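Local structure of predicted ATPase of the ABC class (Vibrio vulnificus, 5D6A) at residues A[306-317]-A[329-339]; A[339-347]-A[360-369]. The protein probably binds and hydrolyses ATP as an ABC-class ATPase, holding an ATP analogue between its two subunits, though its wider cellular role is not established. All blocks are in the same frame, centred on the assembly; numbering follows the deposited sequence.

Contact 1: residues A[306-317]-A[329-339]; sequences EEGRCVHHLNLS and TADFTTQDASG. With NA (sodium ion), chain B; ANP (phosphoaminophosphonic acid-adenylate ester), chain C.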
loop_
_atom_site.group_PDB
_atom_site.type_symbol
_atom_site.label_atom_id
_atom_site.label_comp_id
_atom_site.label_asym_id
_atom_site.label_seq_id
_atom_site.Cartn_x
_atom_site.Cartn_y
_atom_site.Cartn_z
ATOM N N GLU A 306 3.594 8.071 -8.889
ATOM C CA GLU A 306 3.595 6.614 -8.791
ATOM C C GLU A 306 4.942 6.084 -9.226
ATOM O O GLU A 306 5.560 6.602 -10.152
ATOM C CB GLU A 306 2.501 5.968 -9.643
ATOM C CG GLU A 306 1.203 5.717 -8.907
ATOM C CD GLU A 306 0.173 5.008 -9.770
ATOM O OE1 GLU A 306 -0.089 3.807 -9.532
ATOM O OE2 GLU A 306 -0.352 5.641 -10.711
ATOM N N GLU A 307 5.390 5.043 -8.547
ATOM C CA GLU A 307 6.653 4.427 -8.851
ATOM C C GLU A 307 6.342 3.042 -9.394
ATOM O O GLU A 307 5.539 2.309 -8.813
ATOM C CB GLU A 307 7.494 4.321 -7.573
ATOM C CG GLU A 307 8.967 3.984 -7.779
ATOM C CD GLU A 307 9.774 5.134 -8.366
ATOM O OE1 GLU A 307 9.199 6.216 -8.636
ATOM O OE2 GLU A 307 10.998 4.958 -8.547
ATOM N N GLY A 308 6.938 2.705 -10.532
ATOM C CA GLY A 308 6.777 1.380 -11.119
ATOM C C GLY A 308 5.540 1.075 -11.943
ATOM O O GLY A 308 5.424 -0.027 -12.476
ATOM N N ARG A 309 4.615 2.024 -12.069
ATOM C CA ARG A 309 3.403 1.772 -12.854
ATOM C C ARG A 309 3.700 1.660 -14.346
ATOM O O ARG A 309 4.733 2.126 -14.827
ATOM C CB ARG A 309 2.350 2.864 -12.655
ATOM C CG ARG A 309 2.771 4.254 -13.120
ATOM C CD ARG A 309 1.561 5.123 -13.438
ATOM N NE ARG A 309 0.865 4.637 -14.631
ATOM C CZ ARG A 309 -0.200 5.217 -15.188
ATOM N NH1 ARG A 309 -0.740 4.683 -16.274
ATOM N NH2 ARG A 309 -0.724 6.323 -14.676
ATOM N N CYS A 310 2.773 1.040 -15.069
ATOM C CA CYS A 310 2.885 0.900 -16.509
ATOM C C CYS A 310 2.073 2.016 -17.157
ATOM O O CYS A 310 1.142 2.546 -16.549
ATOM C CB CYS A 310 2.367 -0.462 -16.963
ATOM S SG CYS A 310 0.619 -0.756 -16.603
ATOM N N VAL A 311 2.449 2.384 -18.377
ATOM C CA VAL A 311 1.761 3.428 -19.138
ATOM C C VAL A 311 1.648 2.925 -20.565
ATOM O O VAL A 311 2.631 2.442 -21.124
ATOM C CB VAL A 311 2.538 4.758 -19.116
ATOM C CG1 VAL A 311 1.827 5.810 -19.959
ATOM C CG2 VAL A 311 2.715 5.243 -17.684
ATOM N N HIS A 312 0.462 3.042 -21.158
ATOM C CA HIS A 312 0.238 2.512 -22.507
ATOM C C HIS A 312 0.005 3.542 -23.616
ATOM O O HIS A 312 -0.966 4.296 -23.586
ATOM C CB HIS A 312 -0.946 1.548 -22.490
ATOM C CG HIS A 312 -0.760 0.372 -21.582
ATOM N ND1 HIS A 312 0.066 -0.686 -21.896
ATOM C CD2 HIS A 312 -1.325 0.068 -20.390
ATOM C CE1 HIS A 312 0.015 -1.583 -20.928
ATOM N NE2 HIS A 312 -0.823 -1.150 -20.002
ATOM N N HIS A 313 0.907 3.542 -24.596
ATOM C CA HIS A 313 0.818 4.393 -25.780
ATOM C C HIS A 313 0.120 5.732 -25.545
ATOM O O HIS A 313 -0.802 6.104 -26.274
ATOM C CB HIS A 313 0.110 3.607 -26.884
ATOM C CG HIS A 313 0.794 2.320 -27.217
ATOM N ND1 HIS A 313 1.808 2.234 -28.146
ATOM C CD2 HIS A 313 0.633 1.071 -26.719
ATOM C CE1 HIS A 313 2.231 0.984 -28.219
ATOM N NE2 HIS A 313 1.536 0.259 -27.362
ATOM N N LEU A 314 0.595 6.453 -24.536
ATOM C CA LEU A 314 0.035 7.739 -24.152
ATOM C C LEU A 314 0.895 8.873 -24.697
ATOM O O LEU A 314 2.123 8.771 -24.712
ATOM C CB LEU A 314 -0.023 7.817 -22.627
ATOM C CG LEU A 314 -0.721 9.006 -21.973
ATOM C CD1 LEU A 314 -2.195 9.043 -22.354
ATOM C CD2 LEU A 314 -0.567 8.915 -20.463
ATOM N N ASN A 315 0.244 9.947 -25.143
ATOM C CA ASN A 315 0.936 11.116 -25.689
ATOM C C ASN A 315 1.223 12.115 -24.577
ATOM O O ASN A 315 0.301 12.691 -24.004
ATOM C CB ASN A 315 0.085 11.767 -26.788
ATOM C CG ASN A 315 0.799 12.916 -27.498
ATOM O OD1 ASN A 315 1.782 13.465 -27.004
ATOM N ND2 ASN A 315 0.296 13.281 -28.668
ATOM N N LEU A 316 2.504 12.325 -24.283
ATOM C CA LEU A 316 2.911 13.245 -23.228
ATOM C C LEU A 316 3.639 14.474 -23.780
ATOM O O LEU A 316 4.372 15.147 -23.052
ATOM C CB LEU A 316 3.808 12.511 -22.232
ATOM C CG LEU A 316 3.212 11.228 -21.645
ATOM C CD1 LEU A 316 4.189 10.563 -20.685
ATOM C CD2 LEU A 316 1.894 11.517 -20.945
ATOM N N SER A 317 3.419 14.774 -25.057
ATOM C CA SER A 317 4.070 15.912 -25.712
ATOM C C SER A 317 3.880 17.227 -24.965
ATOM O O SER A 317 4.771 18.068 -24.962
ATOM C CB SER A 317 3.551 16.071 -27.144
ATOM O OG SER A 317 3.823 14.913 -27.912
ATOM N N THR A 329 7.747 10.764 -27.503
ATOM C CA THR A 329 7.010 11.423 -26.426
ATOM C C THR A 329 5.520 11.490 -26.752
ATOM O O THR A 329 4.702 11.777 -25.875
ATOM C CB THR A 329 7.516 12.858 -26.178
ATOM O OG1 THR A 329 7.367 13.640 -27.369
ATOM C CG2 THR A 329 8.972 12.850 -25.762
ATOM N N ALA A 330 5.179 11.238 -28.015
ATOM C CA ALA A 330 3.786 11.254 -28.463
ATOM C C ALA A 330 3.145 9.866 -28.396
ATOM O O ALA A 330 1.936 9.728 -28.595
ATOM C CB ALA A 330 3.696 11.805 -29.878
ATOM N N ASP A 331 3.958 8.850 -28.114
ATOM C CA ASP A 331 3.491 7.469 -28.034
ATOM C C ASP A 331 4.305 6.761 -26.949
ATOM O O ASP A 331 4.961 5.746 -27.199
ATOM C CB ASP A 331 3.680 6.795 -29.400
ATOM C CG ASP A 331 3.118 5.381 -29.457
ATOM O OD1 ASP A 331 2.231 5.035 -28.651
ATOM O OD2 ASP A 331 3.562 4.616 -30.337
ATOM N N PHE A 332 4.250 7.312 -25.739
ATOM C CA PHE A 332 5.014 6.786 -24.606
ATOM C C PHE A 332 4.410 5.513 -24.004
ATOM O O PHE A 332 3.224 5.469 -23.673
ATOM C CB PHE A 332 5.170 7.871 -23.531
ATOM C CG PHE A 332 5.957 7.425 -22.331
ATOM C CD1 PHE A 332 7.341 7.348 -22.385
ATOM C CD2 PHE A 332 5.315 7.092 -21.143
ATOM C CE1 PHE A 332 8.072 6.935 -21.282
ATOM C CE2 PHE A 332 6.038 6.679 -20.040
ATOM C CZ PHE A 332 7.419 6.602 -20.109
ATOM N N THR A 333 5.253 4.491 -23.858
ATOM C CA THR A 333 4.854 3.198 -23.308
ATOM C C THR A 333 5.964 2.652 -22.408
ATOM O O THR A 333 7.141 2.774 -22.737
ATOM C CB THR A 333 4.574 2.180 -24.436
ATOM O OG1 THR A 333 3.523 2.670 -25.278
ATOM C CG2 THR A 333 4.174 0.824 -23.869
ATOM N N THR A 334 5.584 2.056 -21.277
ATOM C CA THR A 334 6.557 1.488 -20.336
ATOM C C THR A 334 5.896 0.585 -19.290
ATOM O O THR A 334 4.678 0.604 -19.126
ATOM C CB THR A 334 7.339 2.596 -19.600
ATOM O OG1 THR A 334 8.348 2.009 -18.769
ATOM C CG2 THR A 334 6.409 3.436 -18.743
ATOM N N GLN A 335 6.717 -0.202 -18.597
ATOM C CA GLN A 335 6.261 -1.110 -17.539
ATOM C C GLN A 335 6.851 -0.737 -16.171
ATOM O O GLN A 335 6.625 -1.432 -15.180
ATOM C CB GLN A 335 6.625 -2.556 -17.898
ATOM C CG GLN A 335 5.768 -3.160 -19.002
ATOM C CD GLN A 335 4.342 -3.446 -18.547
ATOM O OE1 GLN A 335 4.107 -3.797 -17.390
ATOM N NE2 GLN A 335 3.388 -3.315 -19.462
ATOM N N ASP A 336 7.594 0.365 -16.125
ATOM C CA ASP A 336 8.217 0.840 -14.891
ATOM C C ASP A 336 8.427 2.350 -15.026
ATOM O O ASP A 336 9.528 2.817 -15.313
ATOM C CB ASP A 336 9.540 0.106 -14.663
ATOM C CG ASP A 336 10.140 0.373 -13.293
ATOM O OD1 ASP A 336 9.739 1.351 -12.628
ATOM O OD2 ASP A 336 11.027 -0.404 -12.881
ATOM N N ALA A 337 7.353 3.103 -14.808
ATOM C CA ALA A 337 7.365 4.556 -14.968
ATOM C C ALA A 337 8.016 5.345 -13.836
ATOM O O ALA A 337 7.894 5.004 -12.658
ATOM C CB ALA A 337 5.946 5.061 -15.186
ATOM N N SER A 338 8.683 6.426 -14.233
ATOM C CA SER A 338 9.359 7.346 -13.323
ATOM C C SER A 338 8.351 8.155 -12.494
ATOM O O SER A 338 7.145 7.961 -12.611
ATOM C CB SER A 338 10.257 8.288 -14.140
ATOM O OG SER A 338 10.770 9.349 -13.357
ATOM N N GLY A 339 8.855 9.056 -11.655
ATOM C CA GLY A 339 8.000 9.890 -10.813
ATOM C C GLY A 339 7.282 10.953 -11.619
ATOM O O GLY A 339 6.055 10.950 -11.717
HETATM NA NA NA B . 11.689 11.544 -12.888
HETATM P PG ANP C . 12.983 9.653 -10.320
HETATM O O1G ANP C . 14.091 9.379 -9.336
HETATM O O2G ANP C . 11.601 9.375 -9.770
HETATM O O3G ANP C . 13.134 10.992 -11.000
HETATM P PB ANP C . 14.015 8.809 -13.081
HETATM O O1B ANP C . 15.426 9.209 -12.775
HETATM O O2B ANP C . 13.150 9.803 -13.822
HETATM N N3B ANP C . 13.199 8.440 -11.570
HETATM P PA ANP C . 13.783 6.020 -13.436
HETATM O O1A ANP C . 15.050 5.321 -13.023
HETATM O O2A ANP C . 12.651 6.122 -12.445
HETATM O O3A ANP C . 14.135 7.488 -13.993
HETATM O "O5'" ANP C . 13.203 5.303 -14.748
HETATM C "C5'" ANP C . 14.031 5.084 -15.881
HETATM C "C4'" ANP C . 13.474 3.942 -16.719
HETATM O "O4'" ANP C . 14.532 3.392 -17.507
HETATM C "C3'" ANP C . 12.916 2.798 -15.883
HETATM O "O3'" ANP C . 11.763 2.233 -16.525
HETATM C "C2'" ANP C . 14.047 1.796 -15.809
HETATM O "O2'" ANP C . 13.564 0.449 -15.781
HETATM C "C1'" ANP C . 14.878 2.081 -17.057
HETATM N N9 ANP C . 16.333 2.012 -16.780
HETATM C C8 ANP C . 16.988 2.572 -15.740
HETATM N N7 ANP C . 18.316 2.296 -15.811
HETATM C C5 ANP C . 18.521 1.551 -16.913
HETATM C C6 ANP C . 19.684 0.921 -17.577
HETATM N N6 ANP C . 20.927 1.041 -17.059
HETATM N N1 ANP C . 19.464 0.226 -18.717
HETATM C C2 ANP C . 18.229 0.098 -19.249
HETATM N N3 ANP C . 17.132 0.649 -18.688
HETATM C C4 ANP C . 17.213 1.371 -17.546
#
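H313 carries the hydroxyl of T333 over one face of its imidazole, OG1 lying 3.3 Å above the ring centre, while the carboxylate of D331 lies at the ring edge. There H313 ND1 donates to the syn side of D331 OD1 at 2.9 Å, with the two planes 30° apart. T333 OG1 also takes the backbone N of H313, at 2.8 Å. The F332 ring meets V311 CG1 at its edge (CD2, 3.9 Å); CG1 gets there by standing anti to the backbone N of V311 (chi1 178°). L316 CD1 comes in obliquely, 3.7 Å from F332 CD2, and F268 of the second subunit stacks edge-to-face on the same ring. The strands are antiparallel: V311–T334 and L314–F332 are hydrogen-bonded pairs, and the one-residue shift between them is a G1 beta bulge, with H313 at positive phi (31°). Beyond this, A337 N bonds to R309 O, and S338 OG binds the sodium ion at 2.4 Å, beside a nucleotide also held by K271 and T273 of the second subunit. S338 is the N-cap residue of helix 339-352, against which L314 and F332 pack.

Contact 2: residues A[339-347]-A[360-369]; sequences GSTSQAAWL and IDEDTSATNF. With ANP (phosphoaminophosphonic acid-adenylate ester), chain D.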
loop_
_atom_site.group_PDB
_atom_site.type_symbol
_atom_site.label_atom_id
_atom_site.label_comp_id
_atom_site.label_asym_id
_atom_site.label_seq_id
_atom_site.Cartn_x
_atom_site.Cartn_y
_atom_site.Cartn_z
ATOM N N GLY A 339 8.855 9.056 -11.655
ATOM C CA GLY A 339 8.000 9.890 -10.813
ATOM C C GLY A 339 7.282 10.953 -11.619
ATOM O O GLY A 339 6.055 10.950 -11.717
ATOM N N SER A 340 8.056 11.872 -12.184
ATOM C CA SER A 340 7.502 12.944 -13.011
ATOM C C SER A 340 6.784 12.389 -14.237
ATOM O O SER A 340 5.815 12.975 -14.723
ATOM C CB SER A 340 8.614 13.895 -13.466
ATOM O OG SER A 340 9.585 13.210 -14.238
ATOM N N THR A 341 7.269 11.257 -14.735
ATOM C CA THR A 341 6.681 10.628 -15.903
ATOM C C THR A 341 5.314 10.054 -15.570
ATOM O O THR A 341 4.361 10.235 -16.324
ATOM C CB THR A 341 7.580 9.500 -16.432
ATOM O OG1 THR A 341 8.879 10.024 -16.736
ATOM C CG2 THR A 341 6.985 8.875 -17.676
ATOM N N SER A 342 5.223 9.367 -14.437
ATOM C CA SER A 342 3.966 8.761 -14.018
ATOM C C SER A 342 2.919 9.809 -13.690
ATOM O O SER A 342 1.740 9.619 -13.972
ATOM C CB SER A 342 4.172 7.858 -12.802
ATOM O OG SER A 342 4.708 8.589 -11.719
ATOM N N GLN A 343 3.341 10.912 -13.087
ATOM C CA GLN A 343 2.388 11.949 -12.729
ATOM C C GLN A 343 1.900 12.657 -13.988
ATOM O O GLN A 343 0.715 12.957 -14.113
ATOM C CB GLN A 343 2.979 12.928 -11.712
ATOM C CG GLN A 343 1.927 13.841 -11.097
ATOM C CD GLN A 343 2.383 14.507 -9.807
ATOM O OE1 GLN A 343 3.577 14.579 -9.509
ATOM N NE2 GLN A 343 1.422 14.999 -9.030
ATOM N N ALA A 344 2.816 12.901 -14.924
ATOM C CA ALA A 344 2.472 13.536 -16.197
ATOM C C ALA A 344 1.479 12.652 -16.951
ATOM O O ALA A 344 0.486 13.133 -17.509
ATOM C CB ALA A 344 3.722 13.762 -17.035
ATOM N N ALA A 345 1.759 11.351 -16.957
ATOM C CA ALA A 345 0.890 10.385 -17.602
ATOM C C ALA A 345 -0.482 10.422 -16.949
ATOM O O ALA A 345 -1.491 10.535 -17.637
ATOM C CB ALA A 345 1.489 8.993 -17.511
ATOM N N TRP A 346 -0.511 10.352 -15.618
ATOM C CA TRP A 346 -1.767 10.376 -14.863
ATOM C C TRP A 346 -2.561 11.615 -15.260
ATOM O O TRP A 346 -3.769 11.552 -15.502
ATOM C CB TRP A 346 -1.503 10.446 -13.353
ATOM C CG TRP A 346 -2.677 10.021 -12.499
ATOM C CD1 TRP A 346 -4.006 10.103 -12.816
ATOM C CD2 TRP A 346 -2.623 9.548 -11.149
ATOM N NE1 TRP A 346 -4.772 9.645 -11.774
ATOM C CE2 TRP A 346 -3.949 9.310 -10.733
ATOM C CE3 TRP A 346 -1.582 9.273 -10.263
ATOM C CZ2 TRP A 346 -4.259 8.816 -9.470
ATOM C CZ3 TRP A 346 -1.892 8.785 -9.008
ATOM C CH2 TRP A 346 -3.218 8.562 -8.623
ATOM N N LEU A 347 -1.865 12.747 -15.318
ATOM C CA LEU A 347 -2.491 14.014 -15.670
ATOM C C LEU A 347 -3.188 13.911 -17.022
ATOM O O LEU A 347 -4.392 14.155 -17.126
ATOM C CB LEU A 347 -1.450 15.140 -15.671
ATOM C CG LEU A 347 -1.920 16.547 -16.054
ATOM C CD1 LEU A 347 -3.132 16.973 -15.250
ATOM C CD2 LEU A 347 -0.787 17.541 -15.864
ATOM N N ILE A 360 -4.166 18.150 -6.288
ATOM C CA ILE A 360 -2.735 17.889 -6.129
ATOM C C ILE A 360 -2.241 18.318 -4.759
ATOM O O ILE A 360 -2.655 19.350 -4.239
ATOM C CB ILE A 360 -1.912 18.627 -7.207
ATOM C CG1 ILE A 360 -2.313 18.131 -8.598
ATOM C CG2 ILE A 360 -0.418 18.426 -6.976
ATOM C CD1 ILE A 360 -1.600 18.827 -9.733
ATOM N N ASP A 361 -1.352 17.513 -4.181
ATOM C CA ASP A 361 -0.769 17.803 -2.876
ATOM C C ASP A 361 0.745 17.781 -3.035
ATOM O O ASP A 361 1.333 16.732 -3.299
ATOM C CB ASP A 361 -1.231 16.781 -1.834
ATOM C CG ASP A 361 -0.766 17.121 -0.424
ATOM O OD1 ASP A 361 0.156 17.950 -0.268
ATOM O OD2 ASP A 361 -1.324 16.548 0.536
ATOM N N GLU A 362 1.362 18.946 -2.865
ATOM C CA GLU A 362 2.805 19.108 -3.023
ATOM C C GLU A 362 3.624 18.112 -2.195
ATOM O O GLU A 362 4.738 17.755 -2.581
ATOM C CB GLU A 362 3.202 20.548 -2.680
ATOM C CG GLU A 362 4.640 20.903 -3.025
ATOM C CD GLU A 362 4.957 22.376 -2.819
ATOM O OE1 GLU A 362 4.335 23.017 -1.943
ATOM O OE2 GLU A 362 5.851 22.892 -3.528
ATOM N N ASP A 363 3.071 17.659 -1.073
ATOM C CA ASP A 363 3.767 16.699 -0.217
ATOM C C ASP A 363 3.749 15.260 -0.760
ATOM O O ASP A 363 4.507 14.415 -0.294
ATOM C CB ASP A 363 3.222 16.755 1.215
ATOM C CG ASP A 363 3.554 18.071 1.917
ATOM O OD1 ASP A 363 4.180 18.954 1.288
ATOM O OD2 ASP A 363 3.197 18.220 3.105
ATOM N N THR A 364 2.893 14.986 -1.739
ATOM C CA THR A 364 2.839 13.655 -2.343
ATOM C C THR A 364 2.996 13.754 -3.865
ATOM O O THR A 364 2.346 13.024 -4.611
ATOM C CB THR A 364 1.518 12.928 -2.013
ATOM O OG1 THR A 364 0.419 13.599 -2.646
ATOM C CG2 THR A 364 1.295 12.874 -0.506
ATOM N N SER A 365 3.870 14.652 -4.317
ATOM C CA SER A 365 4.100 14.850 -5.747
ATOM C C SER A 365 5.572 15.054 -6.080
ATOM O O SER A 365 6.396 15.306 -5.195
ATOM C CB SER A 365 3.295 16.051 -6.248
ATOM O OG SER A 365 1.905 15.828 -6.104
ATOM N N ALA A 366 5.887 14.945 -7.368
ATOM C CA ALA A 366 7.246 15.125 -7.856
ATOM C C ALA A 366 7.547 16.608 -8.001
ATOM O O ALA A 366 6.934 17.293 -8.818
ATOM C CB ALA A 366 7.429 14.417 -9.189
ATOM N N THR A 367 8.494 17.098 -7.206
ATOM C CA THR A 367 8.880 18.507 -7.235
ATOM C C THR A 367 9.290 18.935 -8.645
ATOM O O THR A 367 8.917 20.016 -9.108
ATOM C CB THR A 367 10.043 18.776 -6.262
ATOM O OG1 THR A 367 9.695 18.294 -4.955
ATOM C CG2 THR A 367 10.373 20.268 -6.192
ATOM N N ASN A 368 10.052 18.074 -9.315
ATOM C CA ASN A 368 10.512 18.325 -10.682
ATOM C C ASN A 368 9.338 18.617 -11.618
ATOM O O ASN A 368 9.423 19.474 -12.501
ATOM C CB ASN A 368 11.297 17.108 -11.186
ATOM C CG ASN A 368 11.813 17.279 -12.603
ATOM O OD1 ASN A 368 11.877 18.390 -13.131
ATOM N ND2 ASN A 368 12.196 16.169 -13.226
ATOM N N PHE A 369 8.244 17.896 -11.408
ATOM C CA PHE A 369 7.039 18.046 -12.216
ATOM C C PHE A 369 6.228 19.304 -11.891
ATOM O O PHE A 369 5.532 19.834 -12.759
ATOM C CB PHE A 369 6.162 16.795 -12.047
ATOM C CG PHE A 369 4.801 16.907 -12.674
ATOM C CD1 PHE A 369 4.635 16.761 -14.043
ATOM C CD2 PHE A 369 3.677 17.133 -11.886
ATOM C CE1 PHE A 369 3.378 16.857 -14.620
ATOM C CE2 PHE A 369 2.419 17.228 -12.455
ATOM C CZ PHE A 369 2.269 17.089 -13.824
HETATM P PG ANP D . 0.075 18.727 4.182
HETATM O O1G ANP D . -1.017 19.039 3.190
HETATM O O2G ANP D . 0.701 17.365 3.987
HETATM O O3G ANP D . 1.061 19.861 4.328
HETATM P PB ANP D . -0.791 19.934 6.865
HETATM O O1B ANP D . -1.483 21.096 6.221
HETATM O O2B ANP D . 0.627 20.142 7.345
HETATM N N3B ANP D . -0.758 18.601 5.723
HETATM P PA ANP D . -2.620 18.243 8.188
HETATM O O1A ANP D . -4.038 18.616 7.846
HETATM O O2A ANP D . -1.951 17.135 7.415
HETATM O O3A ANP D . -1.692 19.557 8.144
HETATM O "O5'" ANP D . -2.552 17.848 9.741
HETATM C "C5'" ANP D . -3.083 18.713 10.734
HETATM C "C4'" ANP D . -3.416 17.920 11.990
HETATM O "O4'" ANP D . -4.395 18.642 12.742
HETATM C "C3'" ANP D . -4.014 16.551 11.699
HETATM O "O3'" ANP D . -3.560 15.597 12.669
HETATM C "C2'" ANP D . -5.508 16.763 11.796
HETATM O "O2'" ANP D . -6.177 15.605 12.309
HETATM C "C1'" ANP D . -5.654 17.967 12.721
HETATM N N9 ANP D . -6.714 18.895 12.258
HETATM C C8 ANP D . -6.904 19.347 10.999
HETATM N N7 ANP D . -7.976 20.179 10.951
HETATM C C5 ANP D . -8.482 20.269 12.194
HETATM C C6 ANP D . -9.609 20.977 12.842
HETATM N N6 ANP D . -10.428 21.778 12.124
HETATM N N1 ANP D . -9.791 20.797 14.171
HETATM C C2 ANP D . -8.981 20.002 14.903
HETATM N N3 ANP D . -7.939 19.332 14.367
HETATM C C4 ANP D . -7.646 19.424 13.048
#
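Q343 and F369 define this contact, their side chains set at a slant with the amide and phenyl planes 22° apart. Q343 CB lies over one face of the F369 ring, 4.3 Å above the plane and offset toward the rim. From there the chain leaves past the CD2-CE2 side, with Q343 CG 3.7 Å from F369 CE2. With CG anti to its backbone N (chi1 -168°) and an extended chain beyond, Q343 carries its amide past the phenyl group to the loop before helix 367-370. Both ends of that amide are engaged: A366 N donates to Q343 OE1 at 3.2 Å, in the carbonyl plane and nearly straight (172°), and Q343 NE2 donates to S365 OG at 3.1 Å, close to the amide plane. Two bonds on different loop residues fix the amide's rotation and satisfy a buried polar group.

The phenyl group is a knob in a hole made by S340, Q343, A344 and L347. L347 CD2 touches the ring edge 3.7 Å from F369 CZ, and A344 CB lies 3.9 Å from F369 CE1. L390 of helix 390-401 also packs on F369, L347 and I360.

At the far end of the loop D361 OD1 accepts from D363 N at 3.0 Å, an Asx turn, while D361 and D363 line the nucleotide pocket and T367 OG1 bonds to its counterpart in the second subunit. A strand ending in acidic residues at the nucleotide, then a loop reaching the dimer partner, is consistent with the Walker B and D-loop region of an ABC ATPase.

The two consecutive contacts share G339 and meet along one face of helix 339-352: T341 packs on F332, the A345 backbone on L314 and L316, and S342 OG probably bonds to E306 O. Contact 1 is partly buried, covers 929 Å² and is held chiefly by backbone hydrogen bonds along and beyond its two short strands; contact 2 is wholly buried, at 391 Å², and relies on one glutamine amide and one phenyl ring. The helix starts in the first and supplies one side of the second. Each faces a different nucleotide of the dimer: 329-339 meets the one held by the partner's P-loop, consistent with an ABC signature motif, whereas 360-369 borders the one bound by its own subunit.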